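Local coordinates for protein probable glucarate dehydratase (Mycobacterium smegmatis str. MC2 155, PDB 3VDG) that probably dehydrates glucarate or a related acid sugar, as a metal-dependent lyase of the enolase superfamily, at residues L265-P271 against M287-M293. Sequence-based numbering, arbitrary orientation.
Sequences LEYLEDP and MPLATNM. With NA (sodium ion), chain C; FMT (formic acid), chain B.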
loop_
_atom_site.group_PDB
_atom_site.type_symbol
_atom_site.label_atom_id
_atom_site.label_comp_id
_atom_site.label_asym_id
_atom_site.label_seq_id
_atom_site.Cartn_x
_atom_site.Cartn_y
_atom_site.Cartn_z
ATOM N N LEU A 265 2.506 -30.388 6.877
ATOM C CA LEU A 265 3.012 -29.001 6.923
ATOM C C LEU A 265 1.958 -27.978 6.567
ATOM O O LEU A 265 1.196 -28.162 5.634
ATOM C CB LEU A 265 4.183 -28.804 5.960
ATOM C CG LEU A 265 5.472 -29.570 6.231
ATOM C CD1 LEU A 265 6.477 -29.242 5.129
ATOM C CD2 LEU A 265 6.045 -29.240 7.604
ATOM N N GLU A 266 1.946 -26.876 7.301
ATOM C CA GLU A 266 1.147 -25.721 6.937
ATOM C C GLU A 266 1.730 -25.047 5.686
ATOM O O GLU A 266 1.010 -24.652 4.766
ATOM C CB GLU A 266 1.144 -24.757 8.121
ATOM C CG GLU A 266 0.421 -23.465 7.864
ATOM C CD GLU A 266 0.245 -22.650 9.128
ATOM O OE1 GLU A 266 1.268 -22.210 9.717
ATOM O OE2 GLU A 266 -0.930 -22.459 9.510
ATOM N N TYR A 267 3.049 -24.902 5.634
ATOM C CA TYR A 267 3.688 -24.573 4.363
ATOM C C TYR A 267 5.133 -25.044 4.396
ATOM O O TYR A 267 5.643 -25.375 5.453
ATOM C CB TYR A 267 3.590 -23.074 4.009
ATOM C CG TYR A 267 4.087 -22.047 5.038
ATOM C CD1 TYR A 267 3.205 -21.136 5.609
ATOM C CD2 TYR A 267 5.437 -21.946 5.381
ATOM C CE1 TYR A 267 3.642 -20.173 6.516
ATOM C CE2 TYR A 267 5.889 -20.986 6.284
ATOM C CZ TYR A 267 4.990 -20.096 6.849
ATOM O OH TYR A 267 5.416 -19.130 7.758
ATOM N N LEU A 268 5.765 -25.093 3.234
ATOM C CA LEU A 268 7.173 -25.479 3.104
ATOM C C LEU A 268 7.962 -24.277 2.586
ATOM O O LEU A 268 7.651 -23.776 1.508
ATOM C CB LEU A 268 7.278 -26.635 2.094
ATOM C CG LEU A 268 8.673 -27.147 1.751
ATOM C CD1 LEU A 268 9.290 -27.758 3.003
ATOM C CD2 LEU A 268 8.564 -28.200 0.647
ATOM N N GLU A 269 8.945 -23.779 3.345
ATOM C CA GLU A 269 9.604 -22.523 2.956
ATOM C C GLU A 269 10.881 -22.816 2.200
ATOM O O GLU A 269 11.684 -23.621 2.661
ATOM C CB GLU A 269 10.033 -21.658 4.164
ATOM C CG GLU A 269 9.100 -21.606 5.350
ATOM C CD GLU A 269 9.646 -20.712 6.460
ATOM O OE1 GLU A 269 9.239 -20.896 7.632
ATOM O OE2 GLU A 269 10.499 -19.835 6.163
ATOM N N ASP A 270 11.085 -22.123 1.081
ATOM C CA ASP A 270 12.356 -22.175 0.343
ATOM C C ASP A 270 12.989 -23.556 0.321
ATOM O O ASP A 270 14.121 -23.738 0.791
ATOM C CB ASP A 270 13.355 -21.156 0.928
ATOM C CG ASP A 270 12.901 -19.731 0.697
ATOM O OD1 ASP A 270 12.604 -19.424 -0.476
ATOM O OD2 ASP A 270 12.799 -18.948 1.678
ATOM N N PRO A 271 12.271 -24.545 -0.228
ATOM C CA PRO A 271 12.918 -25.851 -0.352
ATOM C C PRO A 271 14.134 -25.848 -1.297
ATOM O O PRO A 271 15.083 -26.583 -1.067
ATOM C CB PRO A 271 11.799 -26.748 -0.926
ATOM C CG PRO A 271 10.816 -25.794 -1.560
ATOM C CD PRO A 271 10.870 -24.556 -0.693
ATOM N N MET A 287 1.279 -28.861 -0.312
ATOM C CA MET A 287 1.149 -27.674 0.544
ATOM C C MET A 287 1.714 -26.441 -0.164
ATOM O O MET A 287 2.503 -26.553 -1.108
ATOM C CB MET A 287 1.820 -27.877 1.917
ATOM C CG MET A 287 3.356 -27.920 1.905
ATOM S SD MET A 287 4.113 -29.356 1.076
ATOM C CE MET A 287 3.696 -30.644 2.257
ATOM N N PRO A 288 1.310 -25.248 0.285
ATOM C CA PRO A 288 1.828 -24.019 -0.320
ATOM C C PRO A 288 3.333 -23.879 -0.070
ATOM O O PRO A 288 3.812 -24.302 0.989
ATOM C CB PRO A 288 1.100 -22.901 0.467
ATOM C CG PRO A 288 -0.024 -23.559 1.178
ATOM C CD PRO A 288 0.356 -24.994 1.380
ATOM N N LEU A 289 4.066 -23.300 -1.028
ATOM C CA LEU A 289 5.456 -22.925 -0.798
ATOM C C LEU A 289 5.504 -21.481 -0.325
ATOM O O LEU A 289 4.771 -20.629 -0.837
ATOM C CB LEU A 289 6.282 -23.029 -2.087
ATOM C CG LEU A 289 6.397 -24.436 -2.693
ATOM C CD1 LEU A 289 7.543 -24.420 -3.703
ATOM C CD2 LEU A 289 6.663 -25.448 -1.578
ATOM N N ALA A 290 6.376 -21.221 0.640
ATOM C CA ALA A 290 6.611 -19.879 1.156
ATOM C C ALA A 290 8.049 -19.483 0.870
ATOM O O ALA A 290 8.897 -20.342 0.643
ATOM C CB ALA A 290 6.368 -19.859 2.655
ATOM N N THR A 291 8.339 -18.184 0.891
ATOM C CA THR A 291 9.709 -17.755 0.701
ATOM C C THR A 291 10.071 -16.500 1.498
ATOM O O THR A 291 9.227 -15.631 1.723
ATOM C CB THR A 291 9.991 -17.453 -0.769
ATOM O OG1 THR A 291 11.400 -17.206 -0.923
ATOM C CG2 THR A 291 9.230 -16.204 -1.192
ATOM N N ASN A 292 11.332 -16.431 1.923
ATOM C CA ASN A 292 11.990 -15.161 2.225
ATOM C C ASN A 292 13.369 -15.152 1.599
ATOM O O ASN A 292 14.312 -14.603 2.170
ATOM C CB ASN A 292 12.148 -14.945 3.722
ATOM C CG ASN A 292 12.787 -16.135 4.414
ATOM O OD1 ASN A 292 12.116 -16.865 5.137
ATOM N ND2 ASN A 292 14.083 -16.336 4.197
ATOM N N MET A 293 13.505 -15.791 0.448
ATOM C CA MET A 293 14.789 -15.819 -0.215
ATOM C C MET A 293 14.659 -15.422 -1.665
ATOM O O MET A 293 15.469 -14.669 -2.159
ATOM C CB MET A 293 15.461 -17.196 -0.093
ATOM C CG MET A 293 15.929 -17.519 1.312
ATOM S SD MET A 293 16.619 -19.196 1.423
ATOM C CE MET A 293 18.224 -18.897 0.684
HETATM NA NA NA C . 12.471 -18.850 6.007
HETATM C C FMT B . 16.770 -17.342 7.349
HETATM O O1 FMT B . 15.859 -17.879 6.726
HETATM O O2 FMT B . 16.857 -16.008 7.402
HETATM O O HOH W 1 13.929 -19.379 4.221
HETATM O O HOH W 2 13.611 -17.986 7.800
#
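The Tyr267 ring carries Ala290 on one face: Ala290 CB stands 4.0 Å from the ring centroid of Tyr267 and 27° off its normal, a CH-pi contact displaced toward CD2. Glu269 CD lies at the ring's edge, in its plane, while the phenol OH is hydrogen-bonded to Ser341. The carboxylate of Glu269 and the amide of Asn292 are nearly perpendicular, 85° apart, and converge on one sodium ion, with Glu269 OE2 and Asn292 OD1 each 2.2 Å from it. Two waters and Asp244 complete the coordination; Lys214 forms a salt bridge with the other carboxylate oxygen, Glu269 OE1.

Asp270 grips the end of the neighbouring strand with both oxygens, each through its syn lone pair. Its OD1 accepts from Thr291 OG1 at 2.6 Å, and its OD2 from the backbone N of Asn292 at 2.9 Å. The same OG1, turned away from its own backbone N (chi1 -172°), accepts a hydrogen bond from Met293 N, two residues on, an ST turn. Water 1 links Asp270 OD2 to the sodium.

Backbone hydrogen bonds from Leu268 N to Pro288 O, from Ala290 N to Leu268 O and from Asp270 N to Ala290 O set the two strands in parallel register. On the sheet face away from Ala290, Leu268 CB packs 3.9 Å from Leu289 CD2. Helix 275-284 connects the strands, a beta-alpha-beta unit whose C-terminal strand ends bear metal ligands, as in the enolase-superfamily barrel.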